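Local coordinates for protein putative polyprenyl synthetase (Streptomyces coelicolor, PDB 3NF2) that probably acts as a magnesium-dependent prenyltransferase of the FPP/GGPP synthase family, joining isoprenyl diphosphates into longer polyprenyl chains, at residues Ser264-Leu267 against Gly268-Leu271; Ala281-Glu285 against Glu286-Ala290; Leu294-Ala298 against Gly299-Trp303. All blocks are in the same frame, centred on the assembly; numbering follows the deposited sequence.

Contact 1. Residues Ser264-Leu267 against Gly268-Leu271; sequences SERL and GEIL
Arg266 and Glu269, three residues apart on helix 262-275, are joined by a salt bridge in which NH2 of Arg266 gives a hydrogen bond to OE1 of Glu269 over 2.8 Å. The carboxylate oxygen lies in the guanidinium plane and is met nearly along its C-O bond, yet the two flat groups stand 78° apart. Arg266 has CG anti to the backbone N (chi1 -175°), and a bend at chi2 (55°) then brings the guanidinium over the next turn, toward Glu269 and Ile270.

The same bend lays one guanidinium face against Ile270, whose CG1 and CD1 each come to 3.7 Å from NE of Arg266. One arginine thus uses its edge for a charged partner and its face for an apolar one. On another side of the helix Leu267 meets Leu271, with CG of Leu267 3.8 Å from CD1 of Leu271.

Four backbone hydrogen bonds of i to i+4 spacing run beneath these side chains, the shortest from Leu271 N to Leu267 O at 2.9 Å. OG of Ser264 bonds to the carbonyl of Ala256.

Leu267 and Leu271 face helix 251-259, where they rest on Leu257, with Ala256 touching Leu267 and Val253 touching Leu271. Helix 285-297 packs alongside, bringing Ile295 to Leu267, and both Arg291 and Leu294 to Ile270.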
ATOM      1  N   SER A 264     -27.003 -23.597  20.184  1.00 42.71           N
ATOM      2  CA  SER A 264     -26.810 -22.606  19.141  1.00 49.15           C
ATOM      3  C   SER A 264     -27.645 -21.342  19.356  1.00 51.95           C
ATOM      4  O   SER A 264     -27.124 -20.229  19.234  1.00 51.87           O
ATOM      5  CB  SER A 264     -27.168 -23.221  17.805  1.00 43.59           C
ATOM      6  OG  SER A 264     -27.017 -22.274  16.764  1.00 52.71           O
ATOM      7  N   GLU A 265     -28.931 -21.528  19.668  1.00 51.10           N
ATOM      8  CA  GLU A 265     -29.848 -20.412  19.896  1.00 49.39           C
ATOM      9  C   GLU A 265     -29.391 -19.570  21.081  1.00 44.00           C
ATOM     10  O   GLU A 265     -29.363 -18.346  20.998  1.00 49.44           O
ATOM     11  CB  GLU A 265     -31.288 -20.906  20.117  1.00 51.65           C
ATOM     12  CG  GLU A 265     -31.900 -21.723  18.965  1.00 57.08           C
ATOM     13  CD  GLU A 265     -32.416 -20.886  17.794  1.00 63.85           C
ATOM     14  OE1 GLU A 265     -32.699 -19.681  17.977  1.00 64.52           O
ATOM     15  OE2 GLU A 265     -32.555 -21.448  16.686  1.00 59.80           O
ATOM     16  N   ARG A 266     -29.008 -20.221  22.174  1.00 45.84           N
ATOM     17  CA  ARG A 266     -28.592 -19.490  23.371  1.00 45.42           C
ATOM     18  C   ARG A 266     -27.267 -18.740  23.179  1.00 47.36           C
ATOM     19  O   ARG A 266     -27.099 -17.611  23.666  1.00 50.28           O
ATOM     20  CB  ARG A 266     -28.535 -20.418  24.585  1.00 42.61           C
ATOM     21  CG  ARG A 266     -28.214 -19.711  25.906  1.00 47.25           C
ATOM     22  CD  ARG A 266     -29.187 -18.561  26.194  1.00 41.68           C
ATOM     23  NE  ARG A 266     -28.752 -17.784  27.347  1.00 44.41           N
ATOM     24  CZ  ARG A 266     -29.249 -16.602  27.698  1.00 53.83           C
ATOM     25  NH1 ARG A 266     -28.771 -15.988  28.769  1.00 49.88           N
ATOM     26  NH2 ARG A 266     -30.212 -16.031  26.979  1.00 48.90           N
ATOM     27  N   LEU A 267     -26.338 -19.362  22.462  1.00 46.76           N
ATOM     28  CA  LEU A 267     -25.079 -18.701  22.112  1.00 49.81           C
ATOM     29  C   LEU A 267     -25.316 -17.423  21.286  1.00 45.90           C
ATOM     30  O   LEU A 267     -24.674 -16.398  21.529  1.00 46.86           O
ATOM     31  CB  LEU A 267     -24.154 -19.673  21.369  1.00 49.63           C
ATOM     32  CG  LEU A 267     -22.833 -19.085  20.878  1.00 48.29           C
ATOM     33  CD1 LEU A 267     -21.846 -18.915  22.017  1.00 33.13           C
ATOM     34  CD2 LEU A 267     -22.253 -19.920  19.767  1.00 48.15           C
ATOM     35  N   GLY A 268     -26.241 -17.497  20.326  1.00 47.09           N
ATOM     36  CA  GLY A 268     -26.690 -16.332  19.553  1.00 47.54           C
ATOM     37  C   GLY A 268     -27.171 -15.160  20.399  1.00 51.97           C
ATOM     38  O   GLY A 268     -26.772 -14.018  20.165  1.00 49.38           O
ATOM     39  N   GLU A 269     -28.021 -15.450  21.385  1.00 54.44           N
ATOM     40  CA  GLU A 269     -28.551 -14.430  22.291  1.00 56.74           C
ATOM     41  C   GLU A 269     -27.436 -13.785  23.106  1.00 56.29           C
ATOM     42  O   GLU A 269     -27.385 -12.563  23.252  1.00 61.66           O
ATOM     43  CB  GLU A 269     -29.604 -15.038  23.228  1.00 55.03           C
ATOM     44  CG  GLU A 269     -30.889 -15.488  22.532  1.00 54.37           C
ATOM     45  CD  GLU A 269     -31.740 -16.440  23.375  1.00 58.01           C
ATOM     46  OE1 GLU A 269     -31.479 -16.586  24.593  1.00 55.38           O
ATOM     47  OE2 GLU A 269     -32.677 -17.049  22.811  1.00 50.63           O
ATOM     48  N   ILE A 270     -26.534 -14.621  23.606  1.00 56.27           N
ATOM     49  CA  ILE A 270     -25.435 -14.188  24.470  1.00 52.40           C
ATOM     50  C   ILE A 270     -24.414 -13.312  23.734  1.00 52.58           C
ATOM     51  O   ILE A 270     -24.023 -12.259  24.236  1.00 53.84           O
ATOM     52  CB  ILE A 270     -24.744 -15.414  25.124  1.00 51.80           C
ATOM     53  CG1 ILE A 270     -25.653 -16.035  26.182  1.00 46.94           C
ATOM     54  CG2 ILE A 270     -23.429 -15.035  25.757  1.00 57.33           C
ATOM     55  CD1 ILE A 270     -25.135 -17.342  26.735  1.00 45.06           C
ATOM     56  N   LEU A 271     -24.003 -13.739  22.540  1.00 52.53           N
ATOM     57  CA  LEU A 271     -23.012 -12.999  21.752  1.00 53.03           C
ATOM     58  C   LEU A 271     -23.539 -11.658  21.242  1.00 53.99           C
ATOM     59  O   LEU A 271     -22.780 -10.688  21.145  1.00 56.30           O
ATOM     60  CB  LEU A 271     -22.492 -13.848  20.586  1.00 52.59           C
ATOM     61  CG  LEU A 271     -21.765 -15.165  20.898  1.00 55.89           C
ATOM     62  CD1 LEU A 271     -21.395 -15.868  19.591  1.00 50.74           C
ATOM     63  CD2 LEU A 271     -20.542 -14.991  21.805  1.00 35.48           C
TER

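Contact 2. Residues Ala281-Glu285 against Glu286-Ala290; sequences ANFSE and EEFAA
Ser284 and Glu287 bind each other reciprocally at the start of helix 285-297. Ser284 N donates to OE1 of Glu287 at 3.2 Å, approaching from above the carboxylate plane, 55° out of it. In return Glu287 N gives a weak bond to OG of Ser284 at 3.4 Å. The hydroxyl also makes a weak bond to the same OE1, so a single carboxylate oxygen draws on both the backbone N and OG of the serine. With chi1 at 60°, OG of Ser284 sits between its own N and carbonyl carbon, where it can face the first turn.

Regular helical bonding begins here too: Phe288 N donates to Ser284 O, and Ala289 N to Glu285 O at 2.7 Å. The carboxylates of Glu285 and Glu286 lie close, OE2 of Glu285 being 3.9 Å from OE1 of Glu286, an arrangement likely to be unfavourable if both are charged. OE1 of Glu285 is engaged by the indole NE1 of Trp241.

Farther out, OE2 of Glu287 stands over one face of the Phe283 ring, 3.6 Å above its plane and displaced toward the rim. Phe283 also packs on Phe288, its CB 3.6 Å from CE2 of Phe288. The two rings are inclined obliquely, with planes at 55° and centroids 5.7 Å apart. Phe280 meets the Phe283 ring as well, while Phe288 is buried against Trp241, Leu244 and Arg245.

The reciprocal pairing of Ser284 with Glu287 is a capping box, the motif in which an N-cap serine and the residue three positions on satisfy each other's backbone N-H groups at a helix start.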
ATOM      1  N   ALA A 281     -15.670  -5.652  29.990  1.00 58.17           N
ATOM      2  CA  ALA A 281     -14.320  -5.556  30.539  1.00 58.79           C
ATOM      3  C   ALA A 281     -14.172  -6.266  31.893  1.00 56.70           C
ATOM      4  O   ALA A 281     -13.057  -6.489  32.366  1.00 52.08           O
ATOM      5  CB  ALA A 281     -13.907  -4.081  30.659  1.00 57.41           C
ATOM      6  N   ASN A 282     -15.295  -6.607  32.518  1.00 55.45           N
ATOM      7  CA  ASN A 282     -15.263  -7.279  33.810  1.00 57.31           C
ATOM      8  C   ASN A 282     -15.457  -8.787  33.726  1.00 51.85           C
ATOM      9  O   ASN A 282     -15.304  -9.478  34.732  1.00 53.87           O
ATOM     10  CB  ASN A 282     -16.284  -6.657  34.768  1.00 58.28           C
ATOM     11  CG  ASN A 282     -15.806  -5.340  35.356  1.00 68.28           C
ATOM     12  OD1 ASN A 282     -14.603  -5.102  35.506  1.00 70.23           O
ATOM     13  ND2 ASN A 282     -16.754  -4.480  35.710  1.00 72.46           N
ATOM     14  N   PHE A 283     -15.780  -9.283  32.531  1.00 48.66           N
ATOM     15  CA  PHE A 283     -16.022 -10.713  32.282  1.00 48.38           C
ATOM     16  C   PHE A 283     -14.915 -11.586  32.861  1.00 46.02           C
ATOM     17  O   PHE A 283     -13.745 -11.217  32.825  1.00 46.97           O
ATOM     18  CB  PHE A 283     -16.125 -10.994  30.783  1.00 45.51           C
ATOM     19  CG  PHE A 283     -17.506 -10.793  30.201  1.00 49.74           C
ATOM     20  CD1 PHE A 283     -17.880 -11.479  29.047  1.00 32.38           C
ATOM     21  CD2 PHE A 283     -18.426  -9.918  30.783  1.00 39.60           C
ATOM     22  CE1 PHE A 283     -19.149 -11.299  28.483  1.00 41.45           C
ATOM     23  CE2 PHE A 283     -19.693  -9.739  30.227  1.00 45.08           C
ATOM     24  CZ  PHE A 283     -20.055 -10.429  29.076  1.00 39.80           C
ATOM     25  N   SER A 284     -15.301 -12.740  33.398  1.00 47.48           N
ATOM     26  CA  SER A 284     -14.351 -13.661  34.023  1.00 45.87           C
ATOM     27  C   SER A 284     -13.983 -14.783  33.062  1.00 42.23           C
ATOM     28  O   SER A 284     -14.653 -14.988  32.052  1.00 45.38           O
ATOM     29  CB  SER A 284     -14.953 -14.252  35.300  1.00 44.92           C
ATOM     30  OG  SER A 284     -16.152 -14.954  35.012  1.00 50.47           O
ATOM     31  N   GLU A 285     -12.922 -15.516  33.404  1.00 48.79           N
ATOM     32  CA  GLU A 285     -12.535 -16.755  32.716  1.00 44.33           C
ATOM     33  C   GLU A 285     -13.727 -17.709  32.556  1.00 42.23           C
ATOM     34  O   GLU A 285     -13.981 -18.232  31.464  1.00 41.24           O
ATOM     35  CB  GLU A 285     -11.391 -17.423  33.496  1.00 43.70           C
ATOM     36  CG  GLU A 285     -10.779 -18.673  32.845  1.00 49.49           C
ATOM     37  CD  GLU A 285     -11.494 -19.958  33.227  1.00 56.50           C
ATOM     38  OE1 GLU A 285     -11.746 -20.794  32.329  1.00 55.41           O
ATOM     39  OE2 GLU A 285     -11.820 -20.121  34.420  1.00 66.88           O
ATOM     40  N   GLU A 286     -14.472 -17.895  33.644  1.00 44.86           N
ATOM     41  CA  GLU A 286     -15.605 -18.828  33.696  1.00 41.18           C
ATOM     42  C   GLU A 286     -16.717 -18.488  32.730  1.00 42.07           C
ATOM     43  O   GLU A 286     -17.336 -19.392  32.146  1.00 45.72           O
ATOM     44  CB  GLU A 286     -16.152 -18.897  35.109  1.00 44.52           C
ATOM     45  CG  GLU A 286     -15.163 -19.487  36.100  1.00 50.49           C
ATOM     46  CD  GLU A 286     -14.310 -18.461  36.811  1.00 55.09           C
ATOM     47  OE1 GLU A 286     -13.969 -17.408  36.224  1.00 56.03           O
ATOM     48  OE2 GLU A 286     -13.968 -18.730  37.976  1.00 52.61           O
ATOM     49  N   GLU A 287     -16.951 -17.191  32.539  1.00 37.83           N
ATOM     50  CA  GLU A 287     -17.934 -16.728  31.551  1.00 39.48           C
ATOM     51  C   GLU A 287     -17.459 -17.015  30.138  1.00 37.19           C
ATOM     52  O   GLU A 287     -18.253 -17.401  29.277  1.00 46.80           O
ATOM     53  CB  GLU A 287     -18.217 -15.230  31.720  1.00 45.01           C
ATOM     54  CG  GLU A 287     -18.925 -14.867  33.028  1.00 46.69           C
ATOM     55  CD  GLU A 287     -19.134 -13.373  33.167  1.00 57.44           C
ATOM     56  OE1 GLU A 287     -18.432 -12.755  34.002  1.00 46.45           O
ATOM     57  OE2 GLU A 287     -19.985 -12.815  32.429  1.00 56.83           O
ATOM     58  N   PHE A 288     -16.163 -16.840  29.894  1.00 42.89           N
ATOM     59  CA  PHE A 288     -15.592 -17.222  28.590  1.00 44.55           C
ATOM     60  C   PHE A 288     -15.559 -18.730  28.388  1.00 43.91           C
ATOM     61  O   PHE A 288     -15.745 -19.214  27.264  1.00 47.12           O
ATOM     62  CB  PHE A 288     -14.218 -16.589  28.364  1.00 43.06           C
ATOM     63  CG  PHE A 288     -14.272 -15.095  28.157  1.00 46.29           C
ATOM     64  CD1 PHE A 288     -14.949 -14.553  27.065  1.00 46.89           C
ATOM     65  CD2 PHE A 288     -13.646 -14.237  29.052  1.00 38.62           C
ATOM     66  CE1 PHE A 288     -15.008 -13.171  26.877  1.00 52.51           C
ATOM     67  CE2 PHE A 288     -13.698 -12.862  28.883  1.00 47.95           C
ATOM     68  CZ  PHE A 288     -14.378 -12.323  27.789  1.00 53.81           C
ATOM     69  N   ALA A 289     -15.349 -19.466  29.479  1.00 45.56           N
ATOM     70  CA  ALA A 289     -15.467 -20.924  29.453  1.00 45.22           C
ATOM     71  C   ALA A 289     -16.889 -21.354  29.098  1.00 47.13           C
ATOM     72  O   ALA A 289     -17.068 -22.202  28.217  1.00 47.60           O
ATOM     73  CB  ALA A 289     -15.025 -21.532  30.781  1.00 45.13           C
ATOM     74  N   ALA A 290     -17.897 -20.749  29.741  1.00 39.27           N
ATOM     75  CA  ALA A 290     -19.300 -21.063  29.411  1.00 39.03           C
ATOM     76  C   ALA A 290     -19.610 -20.931  27.916  1.00 44.40           C
ATOM     77  O   ALA A 290     -20.327 -21.770  27.359  1.00 50.57           O
ATOM     78  CB  ALA A 290     -20.261 -20.193  30.219  1.00 38.94           C
TER

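Contact 3. Residues Leu294-Ala298 against Gly299-Trp303; sequences LIEEA and GGREW. With SO4 (sulfate ion), chain F.
A Schellman motif ends helix 285-297 at Gly299. Two bonds lead back into the last turn: Gly300 N to Ile295 O at 2.8 Å, and Gly299 N to Glu296 O at 2.9 Å. Gly299 has a positive phi of 83°, at which a side chain would be jammed against the carbonyl of Ala298. Gly300 is constrained differently: its CA lies 3.8 Å from CG2 of Ile295, where a beta carbon would clash.

Across the turn, Glu296 and Arg301 run side by side in the same direction. NH1 of Arg301 donates to OE1 of Glu296 at 3.1 Å in a salt bridge, approaching from above the carboxylate plane. The guanidinium edge also grips a sulfate, probably from the crystallisation liquor, with NH1 to O3 at 2.9 Å and NH2 to O1 at 2.7 Å, both nearly straight. The arginine chain, extended from CG to NE, carries this edge out to the anion, and Trp230 adds a cation-pi contact. A leucine in place of Arg301 would probably leave the Glu296 carboxylate without its charge partner and the sulfate without these two donors.

A water bridges Glu296 O to Glu302 N. The whole is characteristic of a tight, glycine-based link between two successive helices, in which the Schellman motif terminates helix 285-297 and its glycine also serves as N-cap of helix 300-319.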
ATOM      1  N   LEU A 294     -20.551 -23.831  25.282  1.00 43.11           N
ATOM      2  CA  LEU A 294     -21.729 -23.753  24.399  1.00 43.10           C
ATOM      3  C   LEU A 294     -21.410 -23.960  22.921  1.00 36.48           C
ATOM      4  O   LEU A 294     -22.196 -24.573  22.212  1.00 40.95           O
ATOM      5  CB  LEU A 294     -22.485 -22.429  24.579  1.00 46.08           C
ATOM      6  CG  LEU A 294     -23.470 -22.237  25.741  1.00 45.83           C
ATOM      7  CD1 LEU A 294     -23.682 -20.760  25.961  1.00 47.49           C
ATOM      8  CD2 LEU A 294     -24.819 -22.950  25.517  1.00 41.99           C
ATOM      9  N   ILE A 295     -20.268 -23.442  22.458  1.00 43.59           N
ATOM     10  CA  ILE A 295     -19.803 -23.669  21.072  1.00 41.01           C
ATOM     11  C   ILE A 295     -19.535 -25.160  20.847  1.00 39.73           C
ATOM     12  O   ILE A 295     -19.920 -25.725  19.823  1.00 49.17           O
ATOM     13  CB  ILE A 295     -18.525 -22.842  20.740  1.00 40.82           C
ATOM     14  CG1 ILE A 295     -18.832 -21.351  20.677  1.00 26.46           C
ATOM     15  CG2 ILE A 295     -17.895 -23.263  19.390  1.00 40.85           C
ATOM     16  CD1 ILE A 295     -17.583 -20.495  20.915  1.00 30.26           C
ATOM     17  N   GLU A 296     -18.884 -25.794  21.811  1.00 41.70           N
ATOM     18  CA  GLU A 296     -18.685 -27.235  21.745  1.00 51.17           C
ATOM     19  C   GLU A 296     -20.009 -28.024  21.692  1.00 50.24           C
ATOM     20  O   GLU A 296     -20.186 -28.857  20.791  1.00 43.83           O
ATOM     21  CB  GLU A 296     -17.751 -27.736  22.859  1.00 52.86           C
ATOM     22  CG  GLU A 296     -17.292 -29.176  22.618  1.00 59.33           C
ATOM     23  CD  GLU A 296     -16.043 -29.581  23.385  1.00 61.16           C
ATOM     24  OE1 GLU A 296     -15.531 -28.786  24.206  1.00 56.87           O
ATOM     25  OE2 GLU A 296     -15.568 -30.715  23.152  1.00 69.55           O
ATOM     26  N   GLU A 297     -20.948 -27.730  22.603  1.00 50.59           N
ATOM     27  CA  GLU A 297     -22.277 -28.379  22.557  1.00 50.04           C
ATOM     28  C   GLU A 297     -22.985 -28.219  21.211  1.00 47.91           C
ATOM     29  O   GLU A 297     -23.571 -29.180  20.705  1.00 53.62           O
ATOM     30  CB  GLU A 297     -23.209 -27.948  23.706  1.00 55.31           C
ATOM     31  CG  GLU A 297     -24.505 -28.801  23.770  1.00 59.25           C
ATOM     32  CD  GLU A 297     -25.496 -28.397  24.865  1.00 64.73           C
ATOM     33  OE1 GLU A 297     -26.709 -28.649  24.686  1.00 63.19           O
ATOM     34  OE2 GLU A 297     -25.079 -27.857  25.908  1.00 68.74           O
ATOM     35  N   ALA A 298     -22.893 -27.034  20.603  1.00 43.72           N
ATOM     36  CA  ALA A 298     -23.523 -26.812  19.290  1.00 39.07           C
ATOM     37  C   ALA A 298     -22.777 -27.471  18.126  1.00 46.94           C
ATOM     38  O   ALA A 298     -23.203 -27.372  16.967  1.00 45.09           O
ATOM     39  CB  ALA A 298     -23.714 -25.321  19.033  1.00 40.04           C
ATOM     40  N   GLY A 299     -21.664 -28.139  18.429  1.00 48.98           N
ATOM     41  CA  GLY A 299     -20.886 -28.831  17.408  1.00 53.59           C
ATOM     42  C   GLY A 299     -19.919 -27.933  16.651  1.00 55.32           C
ATOM     43  O   GLY A 299     -19.500 -28.274  15.540  1.00 49.30           O
ATOM     44  N   GLY A 300     -19.569 -26.793  17.250  1.00 52.18           N
ATOM     45  CA  GLY A 300     -18.646 -25.834  16.634  1.00 50.10           C
ATOM     46  C   GLY A 300     -17.202 -26.310  16.570  1.00 50.84           C
ATOM     47  O   GLY A 300     -16.551 -26.194  15.533  1.00 51.59           O
ATOM     48  N   ARG A 301     -16.707 -26.844  17.682  1.00 48.74           N
ATOM     49  CA  ARG A 301     -15.340 -27.350  17.771  1.00 50.22           C
ATOM     50  C   ARG A 301     -15.102 -28.518  16.821  1.00 52.27           C
ATOM     51  O   ARG A 301     -14.156 -28.501  16.024  1.00 52.56           O
ATOM     52  CB  ARG A 301     -15.050 -27.805  19.191  1.00 47.69           C
ATOM     53  CG  ARG A 301     -13.641 -28.274  19.412  1.00 45.23           C
ATOM     54  CD  ARG A 301     -13.455 -28.637  20.853  1.00 38.46           C
ATOM     55  NE  ARG A 301     -12.051 -28.674  21.229  1.00 44.54           N
ATOM     56  CZ  ARG A 301     -11.630 -28.854  22.473  1.00 41.95           C
ATOM     57  NH1 ARG A 301     -12.513 -29.006  23.447  1.00 39.69           N
ATOM     58  NH2 ARG A 301     -10.332 -28.858  22.745  1.00 40.89           N
ATOM     59  N   GLU A 302     -15.980 -29.514  16.917  1.00 48.53           N
ATOM     60  CA  GLU A 302     -15.926 -30.700  16.079  1.00 45.39           C
ATOM     61  C   GLU A 302     -15.946 -30.353  14.601  1.00 47.69           C
ATOM     62  O   GLU A 302     -15.106 -30.845  13.842  1.00 46.22           O
ATOM     63  CB  GLU A 302     -17.088 -31.648  16.413  1.00 50.59           C
ATOM     64  CG  GLU A 302     -17.089 -32.955  15.617  1.00 58.26           C
ATOM     65  CD  GLU A 302     -15.842 -33.815  15.859  1.00 66.83           C
ATOM     66  OE1 GLU A 302     -15.341 -33.857  17.005  1.00 61.17           O
ATOM     67  OE2 GLU A 302     -15.365 -34.457  14.898  1.00 69.26           O
ATOM     68  N   TRP A 303     -16.890 -29.493  14.202  1.00 40.39           N
ATOM     69  CA  TRP A 303     -16.997 -29.078  12.810  1.00 42.63           C
ATOM     70  C   TRP A 303     -15.698 -28.455  12.297  1.00 43.00           C
ATOM     71  O   TRP A 303     -15.310 -28.686  11.148  1.00 46.11           O
ATOM     72  CB  TRP A 303     -18.159 -28.108  12.588  1.00 37.69           C
ATOM     73  CG  TRP A 303     -18.437 -27.911  11.130  1.00 36.33           C
ATOM     74  CD1 TRP A 303     -19.254 -28.665  10.347  1.00 39.71           C
ATOM     75  CD2 TRP A 303     -17.861 -26.914  10.270  1.00 41.53           C
ATOM     76  NE1 TRP A 303     -19.248 -28.189   9.047  1.00 41.22           N
ATOM     77  CE2 TRP A 303     -18.392 -27.121   8.975  1.00 42.72           C
ATOM     78  CE3 TRP A 303     -16.946 -25.866  10.470  1.00 40.27           C
ATOM     79  CZ2 TRP A 303     -18.052 -26.314   7.889  1.00 40.82           C
ATOM     80  CZ3 TRP A 303     -16.599 -25.071   9.391  1.00 41.02           C
ATOM     81  CH2 TRP A 303     -17.159 -25.298   8.114  1.00 42.34           C
TER
HETATM   82  S   SO4 F   5     -10.047 -29.519  26.386  1.00102.27           S
HETATM   83  O1  SO4 F   5      -9.274 -29.387  25.155  1.00 97.14           O
HETATM   84  O2  SO4 F   5      -9.655 -28.472  27.328  1.00103.41           O
HETATM   85  O3  SO4 F   5     -11.470 -29.384  26.085  1.00100.66           O
HETATM   86  O4  SO4 F   5      -9.794 -30.834  26.972  1.00103.74           O
HETATM   87  O   HOH W   1     -17.984 -29.461  19.040  1.00 49.17           O

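How the contacts relate
Contacts 1 and 3 are partly buried, whereas contact 2 is a surface contact. Contact 1 lies within a continuous helix, contact 2 at the beginning of helix 285-297 and contact 3 at that helix's end, and the chemistry follows: regular backbone bonding with a surface salt bridge, a side-chain cap, and a glycine turn. Contacts 1 and 3 touch through apolar packing, CD1 of Ile270 lying 3.8 Å from CD1 of Leu294, which joins helices 262-275 and 285-297. Contact 2 touches neither except by adjoining contact 3 in sequence; its centre is about 15 Å from that of contact 1. Arginine-glutamate pairs occur in contacts 1 and 3, but only the latter also holds a sulfate.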